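Local coordinates for Lmo0181 protein (Listeria monocytogenes serovar 1/2a, PDB 5F7V) that binds the cyclic glucan cycloalternan and, as an ABC-type substrate-binding lipoprotein, probably hands it to a membrane transporter for uptake, at residues T16-S21 with F56-T61; A68-E73 with S291-A296; K154-A159 with M247-I252. One frame throughout, in Å; residues are numbered along the deposited sequence. Where two conformers were deposited one is given.

Interaction 1. Residues T16-S21 with F56-T61; sequences TYYQFS and FTKLQT. With GLC (alpha-D-glucopyranose), chain B.
Strand 16-19 and helix 56-61 run in roughly opposite directions: Tyr-18 lies nearest Leu-59, their CA atoms 7.9 Å apart, and Phe-20, just past the strand's end, lies nearest Phe-56. Tyr-18 stands its ring out from the sheet, CG anti to the backbone N, beside the carbonyl carbon (chi1 -156°), and slides past Leu-59 in the reverse direction. Its CE2 atom sits 3.7 Å from Leu-59 CB, while CD2 meets the CD1 methyl. The phenol oxygen ends tightly on the helix surface, OH 3.1 Å from Lys-58 CB, where the lysine chain bends away. This is the packing of a beta-alpha-beta crossover in an alpha/beta lobe of the periplasmic binding protein fold: helix 52-64 links strands 43-49 and 71-75, which flank strand 13-19 as parallel neighbours. Nearer the sugar, Phe-20 CE2 touches Phe-56 CZ at 3.9 Å; the two rings are tilted 55° to each other, with centroids 5.7 Å apart. Tyr-55 and Phe-52 turn further rings edge-to-face to Phe-20. The Phe-20 backbone already belongs to the pocket, its O accepting a 2.7 Å hydrogen bond from O6 of the chain B glucose, whose O4 lies near the plane of the Phe-20 ring at its edge.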
loop_
_atom_site.group_PDB
_atom_site.type_symbol
_atom_site.label_atom_id
_atom_site.label_comp_id
_atom_site.label_asym_id
_atom_site.label_seq_id
_atom_site.Cartn_x
_atom_site.Cartn_y
_atom_site.Cartn_z
ATOM N N THR A 16 -0.817 -6.537 23.932
ATOM C CA THR A 16 0.179 -6.510 22.865
ATOM C C THR A 16 -0.439 -6.022 21.565
ATOM O O THR A 16 -1.564 -6.400 21.245
ATOM C CB THR A 16 0.800 -7.900 22.679
ATOM O OG1 THR A 16 -0.246 -8.865 22.488
ATOM C CG2 THR A 16 1.577 -8.303 23.926
ATOM N N TYR A 17 0.315 -5.219 20.833
ATOM C CA TYR A 17 -0.054 -4.698 19.503
ATOM C C TYR A 17 1.089 -4.985 18.565
ATOM O O TYR A 17 2.197 -4.558 18.837
ATOM C CB TYR A 17 -0.375 -3.198 19.564
ATOM C CG TYR A 17 -0.636 -2.580 18.191
ATOM C CD1 TYR A 17 -1.550 -3.166 17.317
ATOM C CD2 TYR A 17 0.039 -1.432 17.785
ATOM C CE1 TYR A 17 -1.793 -2.626 16.079
ATOM C CE2 TYR A 17 -0.227 -0.868 16.555
ATOM C CZ TYR A 17 -1.120 -1.479 15.711
ATOM O OH TYR A 17 -1.366 -0.984 14.436
ATOM N N TYR A 18 0.817 -5.762 17.523
ATOM C CA TYR A 18 1.808 -6.173 16.516
ATOM C C TYR A 18 1.511 -5.344 15.282
ATOM O O TYR A 18 0.338 -5.225 14.889
ATOM C CB TYR A 18 1.598 -7.650 16.296
ATOM C CG TYR A 18 2.652 -8.574 15.794
ATOM C CD1 TYR A 18 3.508 -9.277 16.629
ATOM C CD2 TYR A 18 2.719 -8.832 14.433
ATOM C CE1 TYR A 18 4.436 -10.166 16.123
ATOM C CE2 TYR A 18 3.638 -9.701 13.887
ATOM C CZ TYR A 18 4.500 -10.379 14.732
ATOM O OH TYR A 18 5.369 -11.226 14.067
ATOM N N GLN A 19 2.520 -4.704 14.695
ATOM C CA GLN A 19 2.262 -3.829 13.528
ATOM C C GLN A 19 3.472 -3.705 12.612
ATOM O O GLN A 19 4.580 -4.101 12.973
ATOM C CB GLN A 19 1.778 -2.462 14.020
ATOM C CG GLN A 19 2.861 -1.599 14.669
ATOM C CD GLN A 19 3.563 -0.706 13.658
ATOM O OE1 GLN A 19 2.915 0.021 12.907
ATOM N NE2 GLN A 19 4.887 -0.736 13.674
ATOM N N PHE A 20 3.222 -3.144 11.440
ATOM C CA PHE A 20 4.225 -2.893 10.417
ATOM C C PHE A 20 4.285 -1.486 9.886
ATOM O O PHE A 20 5.326 -1.103 9.406
ATOM C CB PHE A 20 4.061 -3.828 9.200
ATOM C CG PHE A 20 2.740 -3.657 8.506
ATOM C CD1 PHE A 20 2.544 -2.667 7.540
ATOM C CD2 PHE A 20 1.679 -4.452 8.859
ATOM C CE1 PHE A 20 1.274 -2.496 6.993
ATOM C CE2 PHE A 20 0.444 -4.310 8.290
ATOM C CZ PHE A 20 0.226 -3.318 7.355
ATOM N N SER A 21 3.193 -0.714 9.922
ATOM C CA SER A 21 3.188 0.481 9.079
ATOM C C SER A 21 3.938 1.686 9.633
ATOM O O SER A 21 4.297 2.554 8.859
ATOM C CB SER A 21 1.750 0.865 8.730
ATOM O OG SER A 21 1.021 1.390 9.828
ATOM N N PHE A 56 3.735 -10.611 7.627
ATOM C CA PHE A 56 2.602 -11.534 7.575
ATOM C C PHE A 56 3.023 -12.973 7.844
ATOM O O PHE A 56 2.252 -13.696 8.475
ATOM C CB PHE A 56 1.734 -11.392 6.313
ATOM C CG PHE A 56 1.029 -10.055 6.258
ATOM C CD1 PHE A 56 -0.067 -9.792 7.073
ATOM C CD2 PHE A 56 1.528 -9.049 5.463
ATOM C CE1 PHE A 56 -0.659 -8.538 7.059
ATOM C CE2 PHE A 56 0.941 -7.800 5.440
ATOM C CZ PHE A 56 -0.157 -7.568 6.234
ATOM N N THR A 57 4.220 -13.346 7.399
ATOM C CA THR A 57 4.741 -14.671 7.692
ATOM C C THR A 57 4.928 -14.821 9.197
ATOM O O THR A 57 4.574 -15.839 9.785
ATOM C CB THR A 57 6.086 -14.889 6.993
ATOM O OG1 THR A 57 5.962 -14.572 5.605
ATOM C CG2 THR A 57 6.517 -16.341 7.122
ATOM N N LYS A 58 5.501 -13.798 9.813
ATOM C CA LYS A 58 5.775 -13.804 11.245
ATOM C C LYS A 58 4.481 -13.824 12.063
ATOM O O LYS A 58 4.318 -14.586 13.009
ATOM C CB LYS A 58 6.704 -12.646 11.645
ATOM C CG LYS A 58 8.130 -12.789 11.135
ATOM C CD LYS A 58 8.862 -13.860 11.916
ATOM C CE LYS A 58 10.373 -13.749 11.804
ATOM N NZ LYS A 58 11.061 -15.060 11.883
ATOM N N LEU A 59 3.517 -13.010 11.647
ATOM C CA LEU A 59 2.249 -12.910 12.362
ATOM C C LEU A 59 1.518 -14.244 12.356
ATOM O O LEU A 59 1.055 -14.705 13.402
ATOM C CB LEU A 59 1.420 -11.793 11.733
ATOM C CG LEU A 59 0.039 -11.636 12.400
ATOM C CD1 LEU A 59 0.063 -11.334 13.893
ATOM C CD2 LEU A 59 -0.691 -10.538 11.663
ATOM N N GLN A 60 1.474 -14.859 11.185
ATOM C CA GLN A 60 0.783 -16.138 11.027
ATOM C C GLN A 60 1.432 -17.193 11.923
ATOM O O GLN A 60 0.727 -17.968 12.562
ATOM C CB GLN A 60 0.717 -16.544 9.536
ATOM C CG GLN A 60 -0.217 -17.703 9.181
ATOM C CD GLN A 60 0.290 -19.068 9.581
ATOM O OE1 GLN A 60 1.479 -19.355 9.432
ATOM N NE2 GLN A 60 -0.599 -19.932 10.083
ATOM N N THR A 61 2.756 -17.199 11.998
ATOM C CA THR A 61 3.449 -18.135 12.860
ATOM C C THR A 61 3.111 -17.911 14.335
ATOM O O THR A 61 2.796 -18.866 15.067
ATOM C CB THR A 61 4.956 -18.048 12.587
ATOM O OG1 THR A 61 5.188 -18.601 11.283
ATOM C CG2 THR A 61 5.769 -18.851 13.598
HETATM C C1 GLC B . 6.264 -0.834 2.853
HETATM C C2 GLC B . 4.785 -1.092 2.641
HETATM C C3 GLC B . 3.918 -0.076 3.366
HETATM C C4 GLC B . 4.298 -0.086 4.833
HETATM C C5 GLC B . 5.784 0.282 4.940
HETATM C C6 GLC B . 6.263 0.376 6.383
HETATM O O2 GLC B . 4.512 -1.075 1.241
HETATM O O3 GLC B . 2.555 -0.490 3.332
HETATM O O4 GLC B . 3.461 0.795 5.588
HETATM O O5 GLC B . 6.539 -0.710 4.242
HETATM O O6 GLC B . 6.287 -0.946 6.919
#

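Interaction 2. Residues A68-E73 with S291-A296; sequences APDAFE and SDKKEA
Asp-70, in the loop leading into strand 71-73, points its side chain at Ser-291, and the CA atoms of the two residues are only 5.5 Å apart. Its CB comes 3.8 Å from Ser-291 OG, and CG lies slightly closer to the same hydroxyl. OD1 takes the hydrogen bond itself, 2.7 Å from Ser-291 OG; the hydroxyl arrives on the anti side of the carboxylate, 29° out of its plane. OD2 passes 4.0 Å from Lys-293 CD, but the ammonium stays beyond salt-bridge range, and a water joins the charges instead: it donates to Asp-70 OD2 at 2.7 Å and accepts from Lys-293 NZ at 2.6 Å. The lysine tip also binds the carbonyl O of Glu-14, so the extended Lys-293 chain reaches across to strand 13-19.

Ser-291 OG has a second task. It accepts from the backbone N of Lys-293 at 2.9 Å, closing an ST turn just ahead of helix 294-306, whose N-cap position Lys-293 occupies. The hydroxyl is thus gripped as donor and acceptor at once, which fixes its rotation. Lys-294 curls back so that NZ, in the carbonyl plane, binds Ser-291 O, and it shares that ammonium with Lys-289 O. Backbone bonding of Asp-70 to Ser-288, and of its N to Thr-16 OG1, places the aspartate between strand 13-19 and the residue just past the end of strand 278-287, at the start of strand 71-75: the contact lies where that strand pairs parallel with 13-19 and antiparallel with 278-287, right where the chain leaves 278-287 for helix 294-306.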
loop_
_atom_site.group_PDB
_atom_site.type_symbol
_atom_site.label_atom_id
_atom_site.label_comp_id
_atom_site.label_asym_id
_atom_site.label_seq_id
_atom_site.Cartn_x
_atom_site.Cartn_y
_atom_site.Cartn_z
ATOM N N ALA A 68 -1.090 -15.402 19.834
ATOM C CA ALA A 68 -1.526 -14.259 19.057
ATOM C C ALA A 68 -1.401 -12.958 19.846
ATOM O O ALA A 68 -1.682 -12.913 21.040
ATOM C CB ALA A 68 -2.969 -14.450 18.619
ATOM N N PRO A 69 -0.952 -11.899 19.188
ATOM C CA PRO A 69 -1.047 -10.575 19.794
ATOM C C PRO A 69 -2.510 -10.238 20.081
ATOM O O PRO A 69 -3.391 -10.681 19.372
ATOM C CB PRO A 69 -0.497 -9.646 18.701
ATOM C CG PRO A 69 0.158 -10.517 17.676
ATOM C CD PRO A 69 -0.516 -11.851 17.781
ATOM N N ASP A 70 -2.785 -9.457 21.118
ATOM C CA ASP A 70 -4.162 -9.080 21.377
ATOM C C ASP A 70 -4.750 -8.248 20.256
ATOM O O ASP A 70 -5.910 -8.435 19.920
ATOM C CB ASP A 70 -4.279 -8.307 22.676
ATOM C CG ASP A 70 -3.814 -9.086 23.870
ATOM O OD1 ASP A 70 -4.429 -10.130 24.174
ATOM O OD2 ASP A 70 -2.820 -8.659 24.476
ATOM N N ALA A 71 -3.951 -7.341 19.712
ATOM C CA ALA A 71 -4.374 -6.495 18.615
ATOM C C ALA A 71 -3.277 -6.587 17.562
ATOM O O ALA A 71 -2.100 -6.656 17.910
ATOM C CB ALA A 71 -4.560 -5.073 19.084
ATOM N N PHE A 72 -3.633 -6.551 16.281
ATOM C CA PHE A 72 -2.615 -6.582 15.247
ATOM C C PHE A 72 -3.098 -5.920 13.980
ATOM O O PHE A 72 -4.278 -5.929 13.660
ATOM C CB PHE A 72 -2.117 -8.014 14.978
ATOM C CG PHE A 72 -3.176 -9.043 14.751
ATOM C CD1 PHE A 72 -3.677 -9.296 13.506
ATOM C CD2 PHE A 72 -3.672 -9.778 15.827
ATOM C CE1 PHE A 72 -4.637 -10.278 13.315
ATOM C CE2 PHE A 72 -4.633 -10.770 15.630
ATOM C CZ PHE A 72 -5.102 -11.029 14.353
ATOM N N GLU A 73 -2.129 -5.367 13.279
ATOM C CA GLU A 73 -2.366 -4.645 12.036
ATOM C C GLU A 73 -2.554 -5.614 10.879
ATOM O O GLU A 73 -1.879 -6.636 10.776
ATOM C CB GLU A 73 -1.192 -3.728 11.760
ATOM C CG GLU A 73 -1.561 -2.546 10.915
ATOM C CD GLU A 73 -0.452 -1.553 10.767
ATOM O OE1 GLU A 73 0.735 -1.941 10.835
ATOM O OE2 GLU A 73 -0.753 -0.356 10.539
ATOM N N SER A 291 -8.021 -13.695 22.437
ATOM C CA SER A 291 -7.575 -12.806 23.500
ATOM C C SER A 291 -8.546 -12.774 24.676
ATOM O O SER A 291 -9.753 -12.786 24.478
ATOM C CB SER A 291 -7.403 -11.394 22.954
ATOM O OG SER A 291 -7.097 -10.477 24.007
ATOM N N ASP A 292 -7.961 -12.728 25.875
ATOM C CA ASP A 292 -8.665 -12.510 27.126
ATOM C C ASP A 292 -8.851 -11.023 27.453
ATOM O O ASP A 292 -9.364 -10.693 28.532
ATOM C CB ASP A 292 -7.890 -13.099 28.328
ATOM C CG ASP A 292 -7.667 -14.595 28.265
ATOM O OD1 ASP A 292 -8.565 -15.343 27.786
ATOM O OD2 ASP A 292 -6.586 -15.020 28.765
ATOM N N LYS A 293 -8.432 -10.155 26.533
ATOM C CA LYS A 293 -8.358 -8.718 26.783
ATOM C C LYS A 293 -9.011 -7.979 25.613
ATOM O O LYS A 293 -8.523 -6.936 25.180
ATOM C CB LYS A 293 -6.891 -8.312 26.921
ATOM C CG LYS A 293 -6.138 -9.005 28.035
ATOM C CD LYS A 293 -4.654 -8.712 27.978
ATOM C CE LYS A 293 -3.921 -9.756 28.799
ATOM N NZ LYS A 293 -2.464 -9.624 28.712
ATOM N N LYS A 294 -10.142 -8.494 25.144
ATOM C CA LYS A 294 -10.716 -7.943 23.930
ATOM C C LYS A 294 -11.258 -6.534 24.136
ATOM O O LYS A 294 -11.125 -5.717 23.235
ATOM C CB LYS A 294 -11.833 -8.815 23.391
ATOM C CG LYS A 294 -11.382 -10.206 22.991
ATOM C CD LYS A 294 -12.515 -10.885 22.231
ATOM C CE LYS A 294 -12.152 -12.222 21.630
ATOM N NZ LYS A 294 -11.948 -13.205 22.711
ATOM N N GLU A 295 -11.813 -6.192 25.288
ATOM C CA GLU A 295 -12.322 -4.846 25.479
ATOM C C GLU A 295 -11.181 -3.841 25.386
ATOM O O GLU A 295 -11.312 -2.829 24.690
ATOM C CB GLU A 295 -13.048 -4.739 26.829
ATOM C CG GLU A 295 -13.684 -3.382 27.104
ATOM C CD GLU A 295 -14.684 -2.902 26.068
ATOM O OE1 GLU A 295 -15.370 -3.751 25.439
ATOM O OE2 GLU A 295 -14.785 -1.644 25.872
ATOM N N ALA A 296 -10.083 -4.121 26.080
ATOM C CA ALA A 296 -8.935 -3.218 26.048
ATOM C C ALA A 296 -8.333 -3.119 24.651
ATOM O O ALA A 296 -7.955 -2.050 24.196
ATOM C CB ALA A 296 -7.878 -3.679 27.033
HETATM O O HOH W 1 -1.290 -9.740 26.428
#

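Interaction 3. Residues K154-A159 with M247-I252; sequences KDEEAA and MLHTGI. With GLC (alpha-D-glucopyranose), chain C.
The carboxylate of Glu-156 and the imidazole of His-249 meet edge on and nearly coplanar, their planes 9° apart. His-249 NE2 donates to the syn lone pair of Glu-156 OE2 at 2.6 Å, a short and fairly straight bond with an N-H...O angle of 163°. Glu-156, taken here in one of two modelled conformers, reaches the ring through a fully extended chain. At another edge of the ring, ND1 binds OE2 of Glu-270, so two carboxylates bracket the imidazole, which would probably stabilise its doubly protonated, cationic form. Thr-173, on the neighbouring strand 171-174, touches the His-249 side chain and gives its OG1 to the same Glu-156 OE2, which helps hold the carboxylate in place.

Beside this polar pair runs Met-247, passing Glu-156 in the opposite direction. A bend at chi3 (-80°) lays its CE methyl on the helix surface, 3.6 Å from Glu-156 O and 3.8 Å from Glu-156 CG. Ala-159 CB closes in on that methyl at 4.0 Å, and Trp-151 packs against all three residues.

Helix 154-159 and strand 247-251 approach to 11.3 Å between axes. Met-247 and His-249 turn toward the helix; Leu-248 between them turns away, and its side chain touches Pro-236 and Phe-240 of helix 236-241. Farther along, Thr-250 lines the glycan pocket, its OG1 3.7 Å from C1 of the chain C glucose. Helices layered on both faces of a sheet whose strand ends border the ligand are characteristic of an alpha/beta lobe of the periplasmic binding protein fold.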
loop_
_atom_site.group_PDB
_atom_site.type_symbol
_atom_site.label_atom_id
_atom_site.label_comp_id
_atom_site.label_asym_id
_atom_site.label_seq_id
_atom_site.Cartn_x
_atom_site.Cartn_y
_atom_site.Cartn_z
ATOM N N LYS A 154 2.962 6.797 -22.648
ATOM C CA LYS A 154 3.954 7.197 -23.620
ATOM C C LYS A 154 4.672 8.481 -23.208
ATOM O O LYS A 154 5.852 8.641 -23.505
ATOM C CB LYS A 154 3.345 7.389 -24.998
ATOM C CG LYS A 154 2.359 8.534 -25.116
ATOM C CD LYS A 154 1.645 8.558 -26.458
ATOM C CE LYS A 154 0.647 7.448 -26.669
ATOM N NZ LYS A 154 -0.555 7.527 -25.780
ATOM N N ASP A 155 4.005 9.386 -22.503
ATOM C CA ASP A 155 4.677 10.608 -22.019
ATOM C C ASP A 155 5.680 10.279 -20.938
ATOM O O ASP A 155 6.796 10.829 -20.911
ATOM C CB ASP A 155 3.668 11.600 -21.469
ATOM C CG ASP A 155 2.642 11.976 -22.490
ATOM O OD1 ASP A 155 3.028 12.651 -23.459
ATOM O OD2 ASP A 155 1.456 11.633 -22.350
ATOM N N GLU A 156 5.353 9.389 -20.026
ATOM C CA GLU A 156 6.335 9.030 -19.029
ATOM C C GLU A 156 7.468 8.199 -19.610
ATOM O O GLU A 156 8.617 8.312 -19.151
ATOM C CB GLU A 156 5.670 8.286 -17.888
ATOM C CG GLU A 156 6.705 7.693 -16.987
ATOM C CD GLU A 156 6.073 7.150 -15.730
ATOM O OE1 GLU A 156 4.832 7.294 -15.442
ATOM O OE2 GLU A 156 6.915 6.514 -15.063
ATOM N N GLU A 157 7.201 7.367 -20.610
ATOM C CA GLU A 157 8.289 6.621 -21.215
ATOM C C GLU A 157 9.236 7.555 -21.944
ATOM O O GLU A 157 10.453 7.364 -21.861
ATOM C CB GLU A 157 7.737 5.582 -22.189
ATOM C CG GLU A 157 6.989 4.407 -21.527
ATOM C CD GLU A 157 6.204 3.502 -22.467
ATOM O OE1 GLU A 157 6.426 3.616 -23.684
ATOM O OE2 GLU A 157 5.424 2.581 -22.064
ATOM N N ALA A 158 8.735 8.529 -22.667
ATOM C CA ALA A 158 9.600 9.447 -23.391
ATOM C C ALA A 158 10.415 10.287 -22.409
ATOM O O ALA A 158 11.641 10.487 -22.576
ATOM C CB ALA A 158 8.836 10.357 -24.321
ATOM N N ALA A 159 9.790 10.767 -21.337
ATOM C CA ALA A 159 10.470 11.519 -20.287
ATOM C C ALA A 159 11.530 10.665 -19.668
ATOM O O ALA A 159 12.659 11.090 -19.525
ATOM C CB ALA A 159 9.513 12.036 -19.253
ATOM N N MET A 247 11.886 9.482 -11.655
ATOM C CA MET A 247 10.443 9.258 -11.373
ATOM C C MET A 247 10.329 7.935 -10.633
ATOM O O MET A 247 10.802 6.916 -11.109
ATOM C CB MET A 247 9.587 9.190 -12.641
ATOM C CG MET A 247 9.447 10.501 -13.358
ATOM S SD MET A 247 8.540 10.368 -14.894
ATOM C CE MET A 247 9.775 9.739 -16.049
ATOM N N LEU A 248 9.695 7.957 -9.465
ATOM C CA LEU A 248 9.535 6.766 -8.641
ATOM C C LEU A 248 8.044 6.561 -8.371
ATOM O O LEU A 248 7.406 7.440 -7.784
ATOM C CB LEU A 248 10.296 6.928 -7.338
ATOM C CG LEU A 248 10.178 5.784 -6.345
ATOM C CD1 LEU A 248 10.800 4.522 -6.881
ATOM C CD2 LEU A 248 10.852 6.207 -5.054
ATOM N N HIS A 249 7.522 5.391 -8.733
ATOM C CA HIS A 249 6.098 5.083 -8.459
ATOM C C HIS A 249 6.019 4.374 -7.115
ATOM O O HIS A 249 6.406 3.214 -6.984
ATOM C CB HIS A 249 5.551 4.174 -9.573
ATOM C CG HIS A 249 5.508 4.860 -10.889
ATOM N ND1 HIS A 249 4.338 5.277 -11.460
ATOM C CD2 HIS A 249 6.492 5.226 -11.737
ATOM C CE1 HIS A 249 4.591 5.860 -12.614
ATOM N NE2 HIS A 249 5.895 5.853 -12.802
ATOM N N THR A 250 5.564 5.107 -6.112
ATOM C CA THR A 250 5.563 4.555 -4.759
ATOM C C THR A 250 4.536 5.259 -3.915
ATOM O O THR A 250 3.862 6.200 -4.344
ATOM C CB THR A 250 6.979 4.601 -4.151
ATOM O OG1 THR A 250 7.024 3.718 -3.037
ATOM C CG2 THR A 250 7.365 6.000 -3.769
ATOM N N GLY A 251 4.384 4.753 -2.701
ATOM C CA GLY A 251 3.310 5.257 -1.865
ATOM C C GLY A 251 3.603 6.510 -1.083
ATOM O O GLY A 251 4.736 6.890 -0.795
ATOM N N ILE A 252 2.502 7.118 -0.655
ATOM C CA ILE A 252 2.566 8.311 0.189
ATOM C C ILE A 252 3.181 8.007 1.553
ATOM O O ILE A 252 3.529 8.913 2.302
ATOM C CB ILE A 252 1.190 9.007 0.364
ATOM C CG1 ILE A 252 0.179 8.163 1.154
ATOM C CG2 ILE A 252 0.644 9.392 -1.008
ATOM C CD1 ILE A 252 -1.163 8.817 1.364
HETATM C C1 GLC C . 6.827 0.190 -2.005
HETATM C C2 GLC C . 8.188 0.135 -2.675
HETATM C C3 GLC C . 9.190 -0.659 -1.875
HETATM C C4 GLC C . 9.205 -0.230 -0.419
HETATM C C5 GLC C . 7.807 -0.271 0.160
HETATM C C6 GLC C . 7.854 0.372 1.536
HETATM O O2 GLC C . 8.090 -0.367 -4.013
HETATM O O3 GLC C . 10.496 -0.678 -2.428
HETATM O O4 GLC C . 10.110 -1.030 0.334
HETATM O O5 GLC C . 6.947 0.564 -0.615
HETATM O O6 GLC C . 6.581 0.394 2.193
#

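Overall arrangement
Interactions 1 and 2 adjoin, their centres 12 Å apart, and share the neighbouring strands 13-19 and 71-75. Glu-73 joins them directly: its OE2 lies 2.6 Å from Ser-21 OG and its OE1 2.8 Å from Phe-20 N, both probable hydrogen bonds that help place pocket residues of interaction 1. Interaction 2 sits at the far end of these strands, away from the glycan. Interaction 3 lies on the opposite side of the chain's centre, about 32 Å from interaction 1 and 41 Å from interaction 2, centre to centre. The bound glucan lies between: interaction 1 supplies Phe-20 and Ser-21 to its pocket and interaction 3 supplies Thr-250. Along the chain, interaction 3 is nested within the loop that interaction 2 closes.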